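Long-range contact in putative ribose operon repressor (Burkholderia thailandensis, PDB 3EGC), which probably acts as a LacI-family transcriptional repressor, binding regulatory DNA through one domain and a small effector, perhaps a sugar, through the periplasmic-binding-protein-like domain: residues A189-S194 with E217-D222. Numbering follows the deposited sequence.
Sequences ALLTSS and EIVSFD
Strands 189-192 and 217-221 lie side by side as parallel neighbours within the sheet of a LacI-type, periplasmic-binding-protein-like domain, joined by helix 195-208 in a beta-alpha-beta crossover. Their pairing illustrates how such a unit combines a regular backbone with two unlike faces. Four backbone hydrogen bonds alternate between the strands. Leu190 N donates to Glu217 O, Leu190 O accepts Val219 N at 3.0 Å, Thr192 N meets Val219 O at 2.9 Å in a nearly straight bond (171°), and the series ends with a longer link, Phe221 N to Thr192 O at 3.3 Å.

One face, carrying Ala189, Leu191, Glu217 and Val219, is largely apolar and packs on helix 109-122. CG of Leu191 stands anti to the backbone N (chi1 172°), and chi2 of 63° then turns CD1 to Val219 CG2, 3.7 Å away; the same methyl lies at the edge of the Phe221 ring, 4.4 Å from CE2. Arg143 makes a cation-pi contact with that ring, and at the start of the strand Glu217 forms a salt bridge with Arg123.

The face of Leu190, Thr192, Ile218 and Ser220 turns toward helix 195-208 and mixes methyls with hydroxyls. Thr192 OG1 sits 3.3 Å from Ser220 CB and 3.6 Å from Ile218 CG2, while Thr198 in the helix hydrogen-bonds the hydroxyls of both Thr192 and Ser220. Beyond the strand ends, Asp222 OD2 packs 3.3 Å from Ser194 CB and accepts a hydrogen bond from His195 N, next to the N-cap residue Ser194, whereas OD1 is hydrogen-bonded by Gln239 NE2. The buried hydroxyls and this carboxylate thus bind the start of the crossover helix to the C-terminal ends of both strands, and the positive end of the helix dipole would probably stabilise the charge of Asp222.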
ATOM      1  N   ALA A 189      18.783  -3.331 -20.712  1.00 34.71           N
ATOM      2  CA  ALA A 189      18.436  -3.131 -19.318  1.00 34.96           C
ATOM      3  C   ALA A 189      17.851  -1.715 -19.092  1.00 34.69           C
ATOM      4  O   ALA A 189      18.082  -0.784 -19.873  1.00 34.06           O
ATOM      5  CB  ALA A 189      19.622  -3.368 -18.456  1.00 34.65           C
ATOM      6  N   LEU A 190      17.062  -1.597 -18.033  1.00 34.15           N
ATOM      7  CA  LEU A 190      16.404  -0.371 -17.674  1.00 34.00           C
ATOM      8  C   LEU A 190      16.599  -0.173 -16.180  1.00 33.81           C
ATOM      9  O   LEU A 190      16.542  -1.156 -15.404  1.00 33.77           O
ATOM     10  CB  LEU A 190      14.894  -0.485 -17.972  1.00 33.73           C
ATOM     11  CG  LEU A 190      14.237   0.054 -19.271  1.00 35.28           C
ATOM     12  CD1 LEU A 190      15.243   0.588 -20.360  1.00 32.52           C
ATOM     13  CD2 LEU A 190      13.150  -0.875 -19.823  1.00 31.75           C
ATOM     14  N   LEU A 191      16.835   1.082 -15.786  1.00 32.30           N
ATOM     15  CA  LEU A 191      16.575   1.491 -14.447  1.00 31.97           C
ATOM     16  C   LEU A 191      15.121   2.010 -14.425  1.00 32.41           C
ATOM     17  O   LEU A 191      14.750   2.857 -15.275  1.00 32.55           O
ATOM     18  CB  LEU A 191      17.509   2.625 -14.047  1.00 31.40           C
ATOM     19  CG  LEU A 191      17.310   3.362 -12.718  1.00 32.45           C
ATOM     20  CD1 LEU A 191      17.485   2.485 -11.445  1.00 32.54           C
ATOM     21  CD2 LEU A 191      18.175   4.656 -12.610  1.00 32.01           C
ATOM     22  N   THR A 192      14.330   1.554 -13.465  1.00 30.50           N
ATOM     23  CA  THR A 192      13.015   2.146 -13.259  1.00 31.27           C
ATOM     24  C   THR A 192      12.962   2.869 -11.918  1.00 31.27           C
ATOM     25  O   THR A 192      13.435   2.332 -10.915  1.00 31.62           O
ATOM     26  CB  THR A 192      11.899   1.093 -13.314  1.00 31.43           C
ATOM     27  OG1 THR A 192      12.262   0.005 -12.453  1.00 31.96           O
ATOM     28  CG2 THR A 192      11.725   0.544 -14.797  1.00 29.88           C
ATOM     29  N   SER A 193      12.397   4.069 -11.902  1.00 30.04           N
ATOM     30  CA  SER A 193      12.490   4.899 -10.744  1.00 30.67           C
ATOM     31  C   SER A 193      11.507   4.625  -9.573  1.00 30.21           C
ATOM     32  O   SER A 193      11.635   5.228  -8.563  1.00 30.29           O
ATOM     33  CB  SER A 193      12.453   6.368 -11.162  1.00 31.24           C
ATOM     34  OG  SER A 193      11.204   6.708 -11.675  1.00 31.47           O
ATOM     35  N   SER A 194      10.561   3.705  -9.717  1.00 29.95           N
ATOM     36  CA  SER A 194       9.740   3.239  -8.590  1.00 30.14           C
ATOM     37  C   SER A 194       9.008   1.981  -8.999  1.00 29.99           C
ATOM     38  O   SER A 194       9.025   1.611 -10.184  1.00 29.82           O
ATOM     39  CB  SER A 194       8.719   4.305  -8.161  1.00 29.65           C
ATOM     40  OG  SER A 194       7.780   4.532  -9.193  1.00 30.02           O
ATOM     41  N   GLU A 217      16.615  -6.640 -18.842  1.00 34.21           N
ATOM     42  CA  GLU A 217      16.674  -6.688 -17.378  1.00 34.35           C
ATOM     43  C   GLU A 217      16.246  -5.351 -16.764  1.00 33.82           C
ATOM     44  O   GLU A 217      16.165  -4.332 -17.467  1.00 33.13           O
ATOM     45  CB  GLU A 217      18.036  -7.199 -16.855  1.00 34.58           C
ATOM     46  CG  GLU A 217      18.183  -8.749 -16.989  1.00 36.97           C
ATOM     47  CD  GLU A 217      19.564  -9.299 -16.609  1.00 42.68           C
ATOM     48  OE1 GLU A 217      20.456  -8.562 -16.145  1.00 43.73           O
ATOM     49  OE2 GLU A 217      19.760 -10.514 -16.743  1.00 47.31           O
ATOM     50  N   ILE A 218      15.928  -5.382 -15.468  1.00 33.23           N
ATOM     51  CA  ILE A 218      15.369  -4.250 -14.761  1.00 32.00           C
ATOM     52  C   ILE A 218      15.874  -4.132 -13.337  1.00 31.79           C
ATOM     53  O   ILE A 218      15.834  -5.106 -12.576  1.00 31.40           O
ATOM     54  CB  ILE A 218      13.802  -4.327 -14.683  1.00 32.24           C
ATOM     55  CG1 ILE A 218      13.190  -4.327 -16.094  1.00 32.78           C
ATOM     56  CG2 ILE A 218      13.243  -3.177 -13.796  1.00 30.92           C
ATOM     57  CD1 ILE A 218      11.606  -4.485 -16.115  1.00 31.69           C
ATOM     58  N   VAL A 219      16.361  -2.947 -12.968  1.00 31.15           N
ATOM     59  CA  VAL A 219      16.563  -2.676 -11.545  1.00 31.59           C
ATOM     60  C   VAL A 219      15.587  -1.553 -11.202  1.00 31.72           C
ATOM     61  O   VAL A 219      15.346  -0.695 -12.036  1.00 31.94           O
ATOM     62  CB  VAL A 219      18.034  -2.296 -11.199  1.00 31.31           C
ATOM     63  CG1 VAL A 219      18.915  -3.468 -11.446  1.00 30.45           C
ATOM     64  CG2 VAL A 219      18.546  -1.026 -12.078  1.00 31.42           C
ATOM     65  N   SER A 220      15.057  -1.575  -9.986  1.00 31.58           N
ATOM     66  CA  SER A 220      13.987  -0.713  -9.591  1.00 32.53           C
ATOM     67  C   SER A 220      14.260  -0.119  -8.210  1.00 32.85           C
ATOM     68  O   SER A 220      14.968  -0.738  -7.415  1.00 33.34           O
ATOM     69  CB  SER A 220      12.686  -1.512  -9.542  1.00 32.82           C
ATOM     70  OG  SER A 220      11.572  -0.697  -9.196  1.00 33.41           O
ATOM     71  N   PHE A 221      13.700   1.067  -7.931  1.00 32.01           N
ATOM     72  CA  PHE A 221      13.526   1.519  -6.550  1.00 31.95           C
ATOM     73  C   PHE A 221      12.271   0.882  -5.911  1.00 31.59           C
ATOM     74  O   PHE A 221      11.342   0.504  -6.607  1.00 30.40           O
ATOM     75  CB  PHE A 221      13.381   3.048  -6.439  1.00 31.84           C
ATOM     76  CG  PHE A 221      14.703   3.805  -6.480  1.00 32.13           C
ATOM     77  CD1 PHE A 221      15.084   4.569  -5.400  1.00 31.11           C
ATOM     78  CD2 PHE A 221      15.509   3.811  -7.631  1.00 32.16           C
ATOM     79  CE1 PHE A 221      16.252   5.306  -5.415  1.00 33.37           C
ATOM     80  CE2 PHE A 221      16.694   4.535  -7.670  1.00 32.91           C
ATOM     81  CZ  PHE A 221      17.084   5.288  -6.579  1.00 32.85           C
ATOM     82  N   ASP A 222      12.271   0.793  -4.572  1.00 31.47           N
ATOM     83  CA  ASP A 222      11.183   0.174  -3.836  1.00 31.60           C
ATOM     84  C   ASP A 222      11.301  -1.345  -3.791  1.00 32.67           C
ATOM     85  O   ASP A 222      11.381  -2.029  -4.830  1.00 33.85           O
ATOM     86  CB  ASP A 222       9.839   0.595  -4.401  1.00 31.53           C
ATOM     87  CG  ASP A 222       9.658   2.084  -4.384  1.00 31.41           C
ATOM     88  OD1 ASP A 222      10.159   2.727  -3.394  1.00 33.03           O
ATOM     89  OD2 ASP A 222       9.088   2.591  -5.370  1.00 28.99           O
TER